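Local coordinates for DNA protection during starvation protein (Agrobacterium tumefaciens, PDB 1O9R) that protects DNA from oxidative damage, without binding it, by oxidising ferrous iron with hydrogen peroxide and storing the ferric mineral inside a hollow shell of twelve subunits, at residues Q38-L43 and L54-R59; G45-A50 and Y101-H106; D31-T36 and Q61-G66; A109-Y114 and K149-L154. All coordinates share one frame; numbering follows the deposited sequence.

Contact 1 (Q38-L43 and L54-R59); sequences QAHWNL and LLDTFR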
loop_
_atom_site.group_PDB
_atom_site.type_symbol
_atom_site.label_atom_id
_atom_site.label_comp_id
_atom_site.label_asym_id
_atom_site.label_seq_id
_atom_site.Cartn_x
_atom_site.Cartn_y
_atom_site.Cartn_z
ATOM N N GLN A 38 -12.311 -5.211 28.127
ATOM C CA GLN A 38 -12.761 -6.171 29.151
ATOM C C GLN A 38 -13.882 -7.015 28.581
ATOM O O GLN A 38 -13.919 -8.262 28.722
ATOM C CB GLN A 38 -13.180 -5.354 30.393
ATOM C CG GLN A 38 -13.826 -6.301 31.457
ATOM C CD GLN A 38 -12.804 -7.210 32.064
ATOM O OE1 GLN A 38 -13.211 -8.300 32.589
ATOM N NE2 GLN A 38 -11.564 -6.945 32.066
ATOM N N ALA A 39 -14.864 -6.396 27.908
ATOM C CA ALA A 39 -15.983 -7.140 27.331
ATOM C C ALA A 39 -15.515 -7.962 26.168
ATOM O O ALA A 39 -15.807 -9.174 26.077
ATOM C CB ALA A 39 -17.025 -6.118 26.851
ATOM N N HIS A 40 -14.695 -7.404 25.283
ATOM C CA HIS A 40 -14.200 -8.101 24.111
ATOM C C HIS A 40 -13.514 -9.415 24.438
ATOM O O HIS A 40 -13.756 -10.448 23.726
ATOM C CB HIS A 40 -13.266 -7.133 23.402
ATOM C CG HIS A 40 -12.145 -7.652 22.580
ATOM N ND1 HIS A 40 -12.225 -7.770 21.183
ATOM C CD2 HIS A 40 -10.877 -8.022 22.912
ATOM C CE1 HIS A 40 -11.040 -8.141 20.698
ATOM N NE2 HIS A 40 -10.244 -8.329 21.751
ATOM N N TRP A 41 -12.693 -9.466 25.491
ATOM C CA TRP A 41 -11.995 -10.731 25.779
ATOM C C TRP A 41 -12.923 -11.818 26.290
ATOM O O TRP A 41 -12.682 -13.009 26.074
ATOM C CB TRP A 41 -10.933 -10.509 26.877
ATOM C CG TRP A 41 -9.807 -9.625 26.473
ATOM C CD1 TRP A 41 -9.115 -9.686 25.296
ATOM C CD2 TRP A 41 -9.235 -8.539 27.193
ATOM N NE1 TRP A 41 -8.146 -8.702 25.253
ATOM C CE2 TRP A 41 -8.210 -7.972 26.409
ATOM C CE3 TRP A 41 -9.520 -8.012 28.458
ATOM C CZ2 TRP A 41 -7.434 -6.892 26.875
ATOM C CZ3 TRP A 41 -8.742 -6.926 28.894
ATOM C CH2 TRP A 41 -7.730 -6.392 28.072
ATOM N N ASN A 42 -13.961 -11.412 27.030
ATOM C CA ASN A 42 -14.773 -12.341 27.814
ATOM C C ASN A 42 -16.126 -12.666 27.258
ATOM O O ASN A 42 -16.979 -13.331 27.908
ATOM C CB ASN A 42 -14.920 -11.792 29.259
ATOM C CG ASN A 42 -13.583 -11.753 29.985
ATOM O OD1 ASN A 42 -12.967 -12.833 30.177
ATOM N ND2 ASN A 42 -13.047 -10.588 30.363
ATOM N N LEU A 43 -16.420 -12.286 26.024
ATOM C CA LEU A 43 -17.663 -12.585 25.342
ATOM C C LEU A 43 -17.786 -14.055 25.065
ATOM O O LEU A 43 -16.820 -14.679 24.595
ATOM C CB LEU A 43 -17.658 -11.996 23.869
ATOM C CG LEU A 43 -17.501 -10.498 23.784
ATOM C CD1 LEU A 43 -17.471 -10.064 22.293
ATOM C CD2 LEU A 43 -18.602 -9.706 24.485
ATOM N N LEU A 54 -15.781 -6.045 16.402
ATOM C CA LEU A 54 -16.325 -4.651 16.387
ATOM C C LEU A 54 -15.803 -3.892 17.567
ATOM O O LEU A 54 -15.417 -2.725 17.502
ATOM C CB LEU A 54 -17.827 -4.759 16.378
ATOM C CG LEU A 54 -18.588 -3.418 16.480
ATOM C CD1 LEU A 54 -18.300 -2.533 15.280
ATOM C CD2 LEU A 54 -20.083 -3.629 16.695
ATOM N N LEU A 55 -15.757 -4.513 18.739
ATOM C CA LEU A 55 -15.277 -3.846 19.948
ATOM C C LEU A 55 -13.828 -3.408 19.763
ATOM O O LEU A 55 -13.433 -2.395 20.382
ATOM C CB LEU A 55 -15.424 -4.737 21.183
ATOM C CG LEU A 55 -16.896 -5.018 21.511
ATOM C CD1 LEU A 55 -16.986 -6.002 22.695
ATOM C CD2 LEU A 55 -17.609 -3.704 21.883
ATOM N N ASP A 56 -12.985 -4.085 18.965
ATOM C CA ASP A 56 -11.632 -3.540 18.769
ATOM C C ASP A 56 -11.653 -2.269 17.932
ATOM O O ASP A 56 -10.860 -1.345 18.176
ATOM C CB ASP A 56 -10.838 -4.651 18.056
ATOM C CG ASP A 56 -10.118 -5.576 18.987
ATOM O OD1 ASP A 56 -9.537 -6.569 18.422
ATOM O OD2 ASP A 56 -10.137 -5.349 20.201
ATOM N N THR A 57 -12.580 -2.177 16.953
ATOM C CA THR A 57 -12.684 -0.926 16.188
ATOM C C THR A 57 -13.111 0.202 17.140
ATOM O O THR A 57 -12.582 1.329 17.052
ATOM C CB THR A 57 -13.723 -1.047 15.065
ATOM O OG1 THR A 57 -13.265 -2.107 14.185
ATOM C CG2 THR A 57 -13.895 0.275 14.336
ATOM N N PHE A 58 -14.029 -0.055 18.083
ATOM C CA PHE A 58 -14.444 0.996 19.004
ATOM C C PHE A 58 -13.287 1.376 19.889
ATOM O O PHE A 58 -13.111 2.581 20.194
ATOM C CB PHE A 58 -15.565 0.448 19.902
ATOM C CG PHE A 58 -16.885 0.251 19.207
ATOM C CD1 PHE A 58 -17.900 -0.258 20.026
ATOM C CD2 PHE A 58 -17.115 0.598 17.878
ATOM C CE1 PHE A 58 -19.145 -0.483 19.439
ATOM C CE2 PHE A 58 -18.387 0.393 17.362
ATOM C CZ PHE A 58 -19.373 -0.142 18.143
ATOM N N ARG A 59 -12.441 0.440 20.325
ATOM C CA ARG A 59 -11.314 0.764 21.173
ATOM C C ARG A 59 -10.347 1.715 20.463
ATOM O O ARG A 59 -9.924 2.718 21.044
ATOM C CB ARG A 59 -10.627 -0.473 21.738
ATOM C CG ARG A 59 -9.319 -0.136 22.463
ATOM C CD ARG A 59 -9.541 0.746 23.736
ATOM N NE ARG A 59 -8.211 0.942 24.299
ATOM C CZ ARG A 59 -7.639 0.198 25.264
ATOM N NH1 ARG A 59 -6.309 0.358 25.525
ATOM N NH2 ARG A 59 -8.342 -0.657 25.981
#

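Contact 2 (G45-A50 and Y101-H106); sequences GPQFIA and YKIHDH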
loop_
_atom_site.group_PDB
_atom_site.type_symbol
_atom_site.label_atom_id
_atom_site.label_comp_id
_atom_site.label_asym_id
_atom_site.label_seq_id
_atom_site.Cartn_x
_atom_site.Cartn_y
_atom_site.Cartn_z
ATOM N N GLY A 45 -20.737 -16.831 23.223
ATOM C CA GLY A 45 -22.080 -17.080 22.643
ATOM C C GLY A 45 -21.988 -17.034 21.146
ATOM O O GLY A 45 -20.958 -16.725 20.530
ATOM N N PRO A 46 -23.093 -17.245 20.432
ATOM C CA PRO A 46 -23.156 -17.397 18.991
ATOM C C PRO A 46 -22.716 -16.219 18.131
ATOM O O PRO A 46 -22.284 -16.430 16.996
ATOM C CB PRO A 46 -24.602 -17.807 18.743
ATOM C CG PRO A 46 -25.060 -18.427 20.008
ATOM C CD PRO A 46 -24.362 -17.697 21.131
ATOM N N GLN A 47 -22.824 -15.047 18.772
ATOM C CA GLN A 47 -22.427 -13.845 18.107
ATOM C C GLN A 47 -20.953 -13.474 18.349
ATOM O O GLN A 47 -20.504 -12.404 17.932
ATOM C CB GLN A 47 -23.264 -12.687 18.803
ATOM C CG GLN A 47 -24.782 -12.820 18.842
ATOM C CD GLN A 47 -25.527 -11.941 19.841
ATOM O OE1 GLN A 47 -25.715 -12.314 21.023
ATOM N NE2 GLN A 47 -26.039 -10.762 19.462
ATOM N N PHE A 48 -20.140 -14.388 18.874
ATOM C CA PHE A 48 -18.807 -14.015 19.297
ATOM C C PHE A 48 -17.972 -13.243 18.275
ATOM O O PHE A 48 -17.492 -12.171 18.646
ATOM C CB PHE A 48 -18.025 -15.316 19.690
ATOM C CG PHE A 48 -16.581 -15.002 20.034
ATOM C CD1 PHE A 48 -16.298 -14.531 21.314
ATOM C CD2 PHE A 48 -15.549 -15.187 19.149
ATOM C CE1 PHE A 48 -14.985 -14.196 21.672
ATOM C CE2 PHE A 48 -14.253 -14.877 19.444
ATOM C CZ PHE A 48 -13.984 -14.375 20.721
ATOM N N ILE A 49 -17.651 -13.827 17.108
ATOM C CA ILE A 49 -16.570 -13.156 16.353
ATOM C C ILE A 49 -16.909 -11.744 15.910
ATOM O O ILE A 49 -16.048 -10.879 15.994
ATOM C CB ILE A 49 -16.062 -14.098 15.237
ATOM C CG1 ILE A 49 -14.770 -13.506 14.634
ATOM C CG2 ILE A 49 -17.078 -14.310 14.150
ATOM C CD1 ILE A 49 -13.578 -13.450 15.589
ATOM N N ALA A 50 -18.114 -11.544 15.392
ATOM C CA ALA A 50 -18.363 -10.168 14.883
ATOM C C ALA A 50 -18.407 -9.151 16.001
ATOM O O ALA A 50 -17.908 -8.024 15.853
ATOM C CB ALA A 50 -19.712 -10.176 14.149
ATOM N N TYR A 101 -20.653 -13.145 30.931
ATOM C CA TYR A 101 -20.094 -13.834 29.766
ATOM C C TYR A 101 -21.019 -13.827 28.597
ATOM O O TYR A 101 -20.631 -13.549 27.448
ATOM C CB TYR A 101 -19.736 -15.339 30.130
ATOM C CG TYR A 101 -18.752 -15.323 31.280
ATOM C CD1 TYR A 101 -19.231 -15.495 32.627
ATOM C CD2 TYR A 101 -17.437 -15.042 31.141
ATOM C CE1 TYR A 101 -18.358 -15.434 33.659
ATOM C CE2 TYR A 101 -16.552 -14.964 32.195
ATOM C CZ TYR A 101 -17.015 -15.150 33.490
ATOM O OH TYR A 101 -16.143 -15.082 34.531
ATOM N N LYS A 102 -22.323 -14.084 28.769
ATOM C CA LYS A 102 -23.253 -14.028 27.665
ATOM C C LYS A 102 -23.096 -12.696 26.903
ATOM O O LYS A 102 -23.145 -11.650 27.544
ATOM C CB LYS A 102 -24.717 -14.112 28.161
ATOM C CG LYS A 102 -24.897 -15.555 28.694
ATOM C CD LYS A 102 -26.351 -15.973 28.706
ATOM C CE LYS A 102 -27.114 -15.523 29.929
ATOM N NZ LYS A 102 -28.471 -16.192 29.860
ATOM N N ILE A 103 -23.183 -12.818 25.577
ATOM C CA ILE A 103 -23.002 -11.553 24.795
ATOM C C ILE A 103 -24.114 -10.539 25.094
ATOM O O ILE A 103 -23.802 -9.369 25.126
ATOM C CB ILE A 103 -22.866 -11.881 23.329
ATOM C CG1 ILE A 103 -21.463 -12.559 23.257
ATOM C CG2 ILE A 103 -22.929 -10.638 22.443
ATOM C CD1 ILE A 103 -21.231 -13.245 21.947
ATOM N N HIS A 104 -25.345 -11.040 25.255
ATOM C CA HIS A 104 -26.396 -10.039 25.557
ATOM C C HIS A 104 -26.057 -9.294 26.846
ATOM O O HIS A 104 -26.413 -8.113 26.921
ATOM C CB HIS A 104 -27.731 -10.804 25.736
ATOM C CG HIS A 104 -28.955 -9.949 25.573
ATOM N ND1 HIS A 104 -30.128 -10.527 25.136
ATOM C CD2 HIS A 104 -29.167 -8.651 25.763
ATOM C CE1 HIS A 104 -31.049 -9.550 25.059
ATOM N NE2 HIS A 104 -30.503 -8.396 25.431
ATOM N N ASP A 105 -25.499 -9.941 27.875
ATOM C CA ASP A 105 -25.182 -9.271 29.133
ATOM C C ASP A 105 -24.082 -8.229 28.956
ATOM O O ASP A 105 -24.166 -7.113 29.477
ATOM C CB ASP A 105 -24.822 -10.279 30.250
ATOM C CG ASP A 105 -25.973 -11.153 30.727
ATOM O OD1 ASP A 105 -27.074 -10.658 30.555
ATOM O OD2 ASP A 105 -25.639 -12.255 31.205
ATOM N N HIS A 106 -23.100 -8.552 28.083
ATOM C CA HIS A 106 -22.072 -7.536 27.802
ATOM C C HIS A 106 -22.665 -6.435 26.975
ATOM O O HIS A 106 -22.288 -5.301 27.264
ATOM C CB HIS A 106 -20.937 -8.233 26.984
ATOM C CG HIS A 106 -19.933 -8.957 27.833
ATOM N ND1 HIS A 106 -19.028 -8.381 28.699
ATOM C CD2 HIS A 106 -19.746 -10.311 27.970
ATOM C CE1 HIS A 106 -18.306 -9.304 29.325
ATOM N NE2 HIS A 106 -18.752 -10.479 28.899
#

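Contact 3 (D31-T36 and Q61-G66); sequences DLALVT and QLDNHG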
loop_
_atom_site.group_PDB
_atom_site.type_symbol
_atom_site.label_atom_id
_atom_site.label_comp_id
_atom_site.label_asym_id
_atom_site.label_seq_id
_atom_site.Cartn_x
_atom_site.Cartn_y
_atom_site.Cartn_z
ATOM N N ASP A 31 -11.787 5.124 30.816
ATOM C CA ASP A 31 -12.472 3.970 31.465
ATOM C C ASP A 31 -13.243 3.207 30.416
ATOM O O ASP A 31 -13.202 1.967 30.374
ATOM C CB ASP A 31 -13.333 4.582 32.589
ATOM C CG ASP A 31 -14.053 3.550 33.432
ATOM O OD1 ASP A 31 -14.018 2.332 33.200
ATOM O OD2 ASP A 31 -14.708 3.923 34.422
ATOM N N LEU A 32 -13.978 3.905 29.523
ATOM C CA LEU A 32 -14.728 3.189 28.497
ATOM C C LEU A 32 -13.811 2.389 27.573
ATOM O O LEU A 32 -14.220 1.311 27.149
ATOM C CB LEU A 32 -15.579 4.209 27.679
ATOM C CG LEU A 32 -16.664 3.533 26.819
ATOM C CD1 LEU A 32 -17.723 2.954 27.779
ATOM C CD2 LEU A 32 -17.329 4.561 25.926
ATOM N N ALA A 33 -12.607 2.924 27.308
ATOM C CA ALA A 33 -11.678 2.139 26.469
ATOM C C ALA A 33 -11.317 0.854 27.204
ATOM O O ALA A 33 -11.236 -0.216 26.564
ATOM C CB ALA A 33 -10.430 2.981 26.199
ATOM N N LEU A 34 -11.073 0.895 28.529
ATOM C CA LEU A 34 -10.739 -0.337 29.268
ATOM C C LEU A 34 -11.940 -1.260 29.310
ATOM O O LEU A 34 -11.753 -2.492 29.155
ATOM C CB LEU A 34 -10.338 0.021 30.721
ATOM C CG LEU A 34 -9.077 0.891 30.812
ATOM C CD1 LEU A 34 -8.790 1.216 32.294
ATOM C CD2 LEU A 34 -7.859 0.228 30.180
ATOM N N VAL A 35 -13.142 -0.718 29.482
ATOM C CA VAL A 35 -14.353 -1.520 29.487
ATOM C C VAL A 35 -14.523 -2.287 28.192
ATOM O O VAL A 35 -14.963 -3.443 28.144
ATOM C CB VAL A 35 -15.549 -0.524 29.689
ATOM C CG1 VAL A 35 -16.808 -1.086 29.170
ATOM C CG2 VAL A 35 -15.654 -0.198 31.199
ATOM N N THR A 36 -14.246 -1.603 27.062
ATOM C CA THR A 36 -14.443 -2.188 25.751
ATOM C C THR A 36 -13.605 -3.452 25.562
ATOM O O THR A 36 -14.151 -4.447 25.057
ATOM C CB THR A 36 -14.109 -1.111 24.703
ATOM O OG1 THR A 36 -15.050 -0.004 24.881
ATOM C CG2 THR A 36 -14.284 -1.588 23.289
ATOM N N GLN A 61 -11.117 3.843 18.140
ATOM C CA GLN A 61 -11.676 5.199 18.094
ATOM C C GLN A 61 -11.631 5.926 19.413
ATOM O O GLN A 61 -11.367 7.120 19.481
ATOM C CB GLN A 61 -13.150 5.096 17.630
ATOM C CG GLN A 61 -13.269 4.564 16.220
ATOM C CD GLN A 61 -14.702 4.298 15.803
ATOM O OE1 GLN A 61 -15.679 4.543 16.502
ATOM N NE2 GLN A 61 -14.840 3.733 14.601
ATOM N N LEU A 62 -11.860 5.199 20.532
ATOM C CA LEU A 62 -11.797 5.814 21.858
ATOM C C LEU A 62 -10.361 6.219 22.145
ATOM O O LEU A 62 -10.099 7.259 22.773
ATOM C CB LEU A 62 -12.270 4.791 22.922
ATOM C CG LEU A 62 -13.773 4.506 22.895
ATOM C CD1 LEU A 62 -14.138 3.354 23.846
ATOM C CD2 LEU A 62 -14.593 5.764 23.250
ATOM N N ASP A 63 -9.381 5.430 21.689
ATOM C CA ASP A 63 -7.994 5.869 21.878
ATOM C C ASP A 63 -7.749 7.170 21.140
ATOM O O ASP A 63 -7.049 8.074 21.709
ATOM C CB ASP A 63 -7.038 4.811 21.284
ATOM C CG ASP A 63 -6.996 3.503 22.039
ATOM O OD1 ASP A 63 -6.478 2.539 21.387
ATOM O OD2 ASP A 63 -7.427 3.457 23.204
ATOM N N ASN A 64 -8.246 7.309 19.942
ATOM C CA ASN A 64 -7.961 8.502 19.153
ATOM C C ASN A 64 -8.704 9.721 19.715
ATOM O O ASN A 64 -8.063 10.781 19.866
ATOM C CB ASN A 64 -8.392 8.221 17.699
ATOM C CG ASN A 64 -7.378 7.288 16.999
ATOM O OD1 ASN A 64 -6.237 7.095 17.446
ATOM N ND2 ASN A 64 -7.922 6.717 15.946
ATOM N N HIS A 65 -9.973 9.548 20.131
ATOM C CA HIS A 65 -10.642 10.704 20.748
ATOM C C HIS A 65 -10.035 11.081 22.089
ATOM O O HIS A 65 -9.969 12.265 22.405
ATOM C CB HIS A 65 -12.157 10.455 20.836
ATOM C CG HIS A 65 -12.749 10.447 19.465
ATOM N ND1 HIS A 65 -12.704 11.535 18.639
ATOM C CD2 HIS A 65 -13.404 9.490 18.780
ATOM C CE1 HIS A 65 -13.289 11.214 17.492
ATOM N NE2 HIS A 65 -13.728 9.965 17.537
ATOM N N GLY A 66 -9.698 10.078 22.902
ATOM C CA GLY A 66 -9.091 10.397 24.197
ATOM C C GLY A 66 -7.766 11.118 24.000
ATOM O O GLY A 66 -7.447 12.113 24.678
#

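Contact 4 (A109-Y114 and K149-L154); sequences ALIERY and KSLWFL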
loop_
_atom_site.group_PDB
_atom_site.type_symbol
_atom_site.label_atom_id
_atom_site.label_comp_id
_atom_site.label_asym_id
_atom_site.label_seq_id
_atom_site.Cartn_x
_atom_site.Cartn_y
_atom_site.Cartn_z
ATOM N N ALA A 109 -24.409 -4.024 29.302
ATOM C CA ALA A 109 -23.450 -3.316 30.129
ATOM C C ALA A 109 -22.688 -2.226 29.317
ATOM O O ALA A 109 -22.461 -1.107 29.784
ATOM C CB ALA A 109 -22.502 -4.293 30.839
ATOM N N LEU A 110 -22.370 -2.635 28.083
ATOM C CA LEU A 110 -21.703 -1.673 27.193
ATOM C C LEU A 110 -22.658 -0.551 26.790
ATOM O O LEU A 110 -22.239 0.608 26.738
ATOM C CB LEU A 110 -21.223 -2.422 25.925
ATOM C CG LEU A 110 -20.038 -3.355 26.149
ATOM C CD1 LEU A 110 -19.934 -4.313 24.981
ATOM C CD2 LEU A 110 -18.746 -2.556 26.354
ATOM N N ILE A 111 -23.897 -0.887 26.485
ATOM C CA ILE A 111 -24.877 0.151 26.080
ATOM C C ILE A 111 -25.045 1.185 27.191
ATOM O O ILE A 111 -25.090 2.373 26.954
ATOM C CB ILE A 111 -26.207 -0.487 25.713
ATOM C CG1 ILE A 111 -26.073 -1.205 24.348
ATOM C CG2 ILE A 111 -27.357 0.542 25.661
ATOM C CD1 ILE A 111 -27.150 -2.235 24.058
ATOM N N GLU A 112 -25.069 0.716 28.476
ATOM C CA GLU A 112 -25.217 1.709 29.535
ATOM C C GLU A 112 -24.044 2.688 29.563
ATOM O O GLU A 112 -24.251 3.888 29.754
ATOM C CB GLU A 112 -25.379 1.032 30.908
ATOM C CG GLU A 112 -26.706 0.312 31.096
ATOM C CD GLU A 112 -26.908 -0.200 32.525
ATOM O OE1 GLU A 112 -26.029 -0.040 33.423
ATOM O OE2 GLU A 112 -28.018 -0.762 32.703
ATOM N N ARG A 113 -22.838 2.146 29.404
ATOM C CA ARG A 113 -21.626 2.995 29.561
ATOM C C ARG A 113 -21.438 3.843 28.323
ATOM O O ARG A 113 -20.990 4.984 28.441
ATOM C CB ARG A 113 -20.438 2.114 29.996
ATOM C CG ARG A 113 -20.688 1.601 31.441
ATOM C CD ARG A 113 -19.740 0.438 31.754
ATOM N NE ARG A 113 -19.972 -0.017 33.150
ATOM C CZ ARG A 113 -20.999 -0.791 33.491
ATOM N NH1 ARG A 113 -21.914 -1.223 32.669
ATOM N NH2 ARG A 113 -21.164 -1.155 34.809
ATOM N N TYR A 114 -21.578 3.232 27.153
ATOM C CA TYR A 114 -21.477 4.022 25.935
ATOM C C TYR A 114 -22.525 5.124 25.893
ATOM O O TYR A 114 -22.237 6.245 25.455
ATOM C CB TYR A 114 -21.644 3.123 24.659
ATOM C CG TYR A 114 -20.293 2.581 24.195
ATOM C CD1 TYR A 114 -19.735 3.119 23.027
ATOM C CD2 TYR A 114 -19.683 1.550 24.854
ATOM C CE1 TYR A 114 -18.489 2.573 22.612
ATOM C CE2 TYR A 114 -18.452 1.042 24.475
ATOM C CZ TYR A 114 -17.904 1.593 23.335
ATOM O OH TYR A 114 -16.645 1.125 22.926
ATOM N N LYS A 149 -22.641 6.854 16.816
ATOM C CA LYS A 149 -22.737 5.699 15.878
ATOM C C LYS A 149 -22.382 4.402 16.617
ATOM O O LYS A 149 -23.068 3.413 16.292
ATOM C CB LYS A 149 -21.782 5.993 14.690
ATOM C CG LYS A 149 -21.746 4.850 13.702
ATOM C CD LYS A 149 -20.981 5.241 12.423
ATOM C CE LYS A 149 -20.913 3.998 11.524
ATOM N NZ LYS A 149 -20.446 4.432 10.158
ATOM N N SER A 150 -21.385 4.431 17.464
ATOM C CA SER A 150 -21.047 3.187 18.194
ATOM C C SER A 150 -22.184 2.742 19.107
ATOM O O SER A 150 -22.525 1.560 19.205
ATOM C CB SER A 150 -19.765 3.362 18.982
ATOM O OG SER A 150 -18.671 3.742 18.164
ATOM N N LEU A 151 -22.867 3.727 19.727
ATOM C CA LEU A 151 -24.012 3.395 20.577
ATOM C C LEU A 151 -25.110 2.764 19.755
ATOM O O LEU A 151 -25.699 1.747 20.186
ATOM C CB LEU A 151 -24.480 4.728 21.247
ATOM C CG LEU A 151 -25.779 4.540 22.100
ATOM C CD1 LEU A 151 -25.556 3.606 23.279
ATOM C CD2 LEU A 151 -26.270 5.920 22.527
ATOM N N TRP A 152 -25.390 3.319 18.576
ATOM C CA TRP A 152 -26.405 2.721 17.696
ATOM C C TRP A 152 -25.943 1.327 17.283
ATOM O O TRP A 152 -26.769 0.402 17.354
ATOM C CB TRP A 152 -26.599 3.613 16.470
ATOM C CG TRP A 152 -27.144 2.928 15.264
ATOM C CD1 TRP A 152 -28.265 2.104 15.231
ATOM C CD2 TRP A 152 -26.641 2.932 13.954
ATOM N NE1 TRP A 152 -28.462 1.601 13.950
ATOM C CE2 TRP A 152 -27.486 2.122 13.145
ATOM C CE3 TRP A 152 -25.546 3.584 13.352
ATOM C CZ2 TRP A 152 -27.256 1.906 11.793
ATOM C CZ3 TRP A 152 -25.352 3.378 11.994
ATOM C CH2 TRP A 152 -26.197 2.537 11.219
ATOM N N PHE A 153 -24.704 1.125 16.920
ATOM C CA PHE A 153 -24.286 -0.256 16.558
ATOM C C PHE A 153 -24.526 -1.225 17.704
ATOM O O PHE A 153 -25.009 -2.362 17.439
ATOM C CB PHE A 153 -22.788 -0.241 16.203
ATOM C CG PHE A 153 -22.465 0.136 14.784
ATOM C CD1 PHE A 153 -21.136 0.029 14.367
ATOM C CD2 PHE A 153 -23.343 0.647 13.865
ATOM C CE1 PHE A 153 -20.736 0.272 13.053
ATOM C CE2 PHE A 153 -23.002 0.923 12.558
ATOM C CZ PHE A 153 -21.694 0.752 12.147
ATOM N N LEU A 154 -24.248 -0.846 18.938
ATOM C CA LEU A 154 -24.537 -1.723 20.078
ATOM C C LEU A 154 -26.032 -1.978 20.254
ATOM O O LEU A 154 -26.497 -3.124 20.337
ATOM C CB LEU A 154 -23.963 -1.139 21.374
ATOM C CG LEU A 154 -22.420 -1.063 21.408
ATOM C CD1 LEU A 154 -21.975 -0.183 22.563
ATOM C CD2 LEU A 154 -21.849 -2.501 21.559
#

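Contact 1 (Q38-L43 and L54-R59)
A chi1 of 152° sets His40 CG anti to the backbone N, on the side of helix 54-59, and Asp56 brings OD2 over one face of the ring. Asp56 OD2 sits nearer the rim than the centre, 3.0 Å from His40 CE1, and the planes of ring and carboxylate are 39° apart. No hydrogen bond joins the pair: His40 ND1 is hydrogen-bonded to His52 O, and Asp56 OD2 pairs with Lys37 in a salt bridge. These helices, antiparallel at 161°, are neighbours in the ferritin-like four-helix bundle, and His40 belongs to the iron-binding site, its side chain about 4 Å from a bound iron ion. Leucine suits position 55 because its branched, wholly apolar end can touch Ala39, Leu43 and the His40 backbone at once. Leu55 CD1 lies 3.7 Å from His40 N. Leu55 CD1 is also 4.2 Å from Ala39 CB. Leu43 CD1 meets Leu55 CD1 tip to tip at 4.1 Å, and small Ala39 also packs against His106 and Leu110 of helix 103-130.

Contact 2 (G45-A50 and Y101-H106)
Gly45 O accepts the backbone N-H of Phe48 at 3.0 Å, closing a type I turn, and the same carbonyl oxygen packs against the methyl end of Ile103, with Ile103 CD1 3.8 Å away. That methyl also lies 3.5 Å from Phe48 N and 4.4 Å from Phe48 CB, so it rests on the backbone of the turn, and it touches Gln47 CB as well. The second branch lies by the amide end of Gln47: Ile103 CG2 is 3.5 Å from Gln47 OE1, and the two side chains pass obliquely. Isoleucine fits because, with CG1 anti to the carbonyl carbon (chi1 -70°) and CG2 anti to the backbone N, its beta branching presents two apolar arms to the turn. Gln47 and Lys102 occupy the N-cap positions of helices 48-75 and 103-130, and the contact therefore brings together the starts of two helices at one end of the ferritin-like bundle. Gly45 adopts phi 143° and psi 179°, where a CB would be jammed against the carbonyl oxygen of the preceding residue and would clash with Pro46 CD. The polar end of Gln47 has its partner in another chain, with NE2 hydrogen-bonded to Pro46 O of a neighbouring subunit. Phe48 stacks on His52 of its own chain and meets Phe153 of a different neighbouring subunit.

Contact 3 (D31-T36 and Q61-G66)
Segments 31-36 and 61-66 are helical and run antiparallel, their directions 167° apart and their axes 9.5 Å apart at closest, with the CA atoms of Ala33 and Leu62 facing each other. Leu62 lies between the helices. Its CD1 is 3.8 Å from Ala33 CA and 3.6 Å from Thr36 OG1, and the side chain crosses that of Leu32 at about a right angle, Leu62 CD1 coming 3.9 Å from Leu32 CG. Alanine, with CB alone, lets the backbones come close, Ala33 CB 4.2 Å from Leu62 CB. Thr36, with OG1 anti to its carbonyl carbon (chi1 -62°), turns the hydroxyl back to donate to Leu32 O at 2.7 Å. The backbone N-H of Thr36 reaches that oxygen from the opposite face of the carbonyl plane. Tyr114 OH of helix 103-130 is also hydrogen-bonded to Thr36 OG1. Between the two segments themselves the contact is apolar packing; the polar link of these ferritin-like bundle helices comes from neighbouring Arg59, hydrogen-bonded to Ala33 O and salt-bridged to Asp63.

Contact 4 (A109-Y114 and K149-L154)
Leu154 and Tyr114 cross at about a right angle, the leucine laying CD1 over one face of the phenol ring. This CH-pi contact puts Leu154 CD1 3.9 Å from the Tyr114 ring centroid and 22° off the ring normal, shifted toward CG. In Leu154, chi1 puts CG beside the backbone N and chi2 (167°) sets CD1. Nearer the backbone, Ile111 slides past in the opposite direction, with Ile111 CG1 3.6 Å from Leu154 CB. The helices, antiparallel at 158° with axes 9.6 Å apart, are the second pair of the ferritin-like four-helix bundle. Leu151 CD1 packs near Ile111 O at 3.9 Å and also touches Tyr114 CB. Small Ser150 lets the ring approach, its CB 3.9 Å from Tyr114 CE1, while its hydroxyl is hydrogen-bonded to Asp146 O, one helical turn back. Tyrosine combines an apolar face for Leu154 with a hydroxyl that is hydrogen-bonded to helix 12-42. Leu110 CB touches the same methyl, 4.1 Å from Leu154 CD1.

From the N terminus, helix 12-42 is followed by helix 48-75, and contact 3 closes the wider turn between them. Contact 1 lies within that span, nearer the connection, so the two pin one antiparallel hairpin at successive levels. Contact 2 starts in the connection and the first turn of helix 48-75, inside the span of contacts 1 and 3, and ends at the beginning of helix 103-130; it therefore crosses both and brings the second half of the chain back to the first. Contact 4 follows in series, closing the hairpin of helices 103-130 and 134-156. Among the places where the hairpins meet are Phe58 of contact 1 and Leu62 of contact 3, which touch Tyr114 of contact 4.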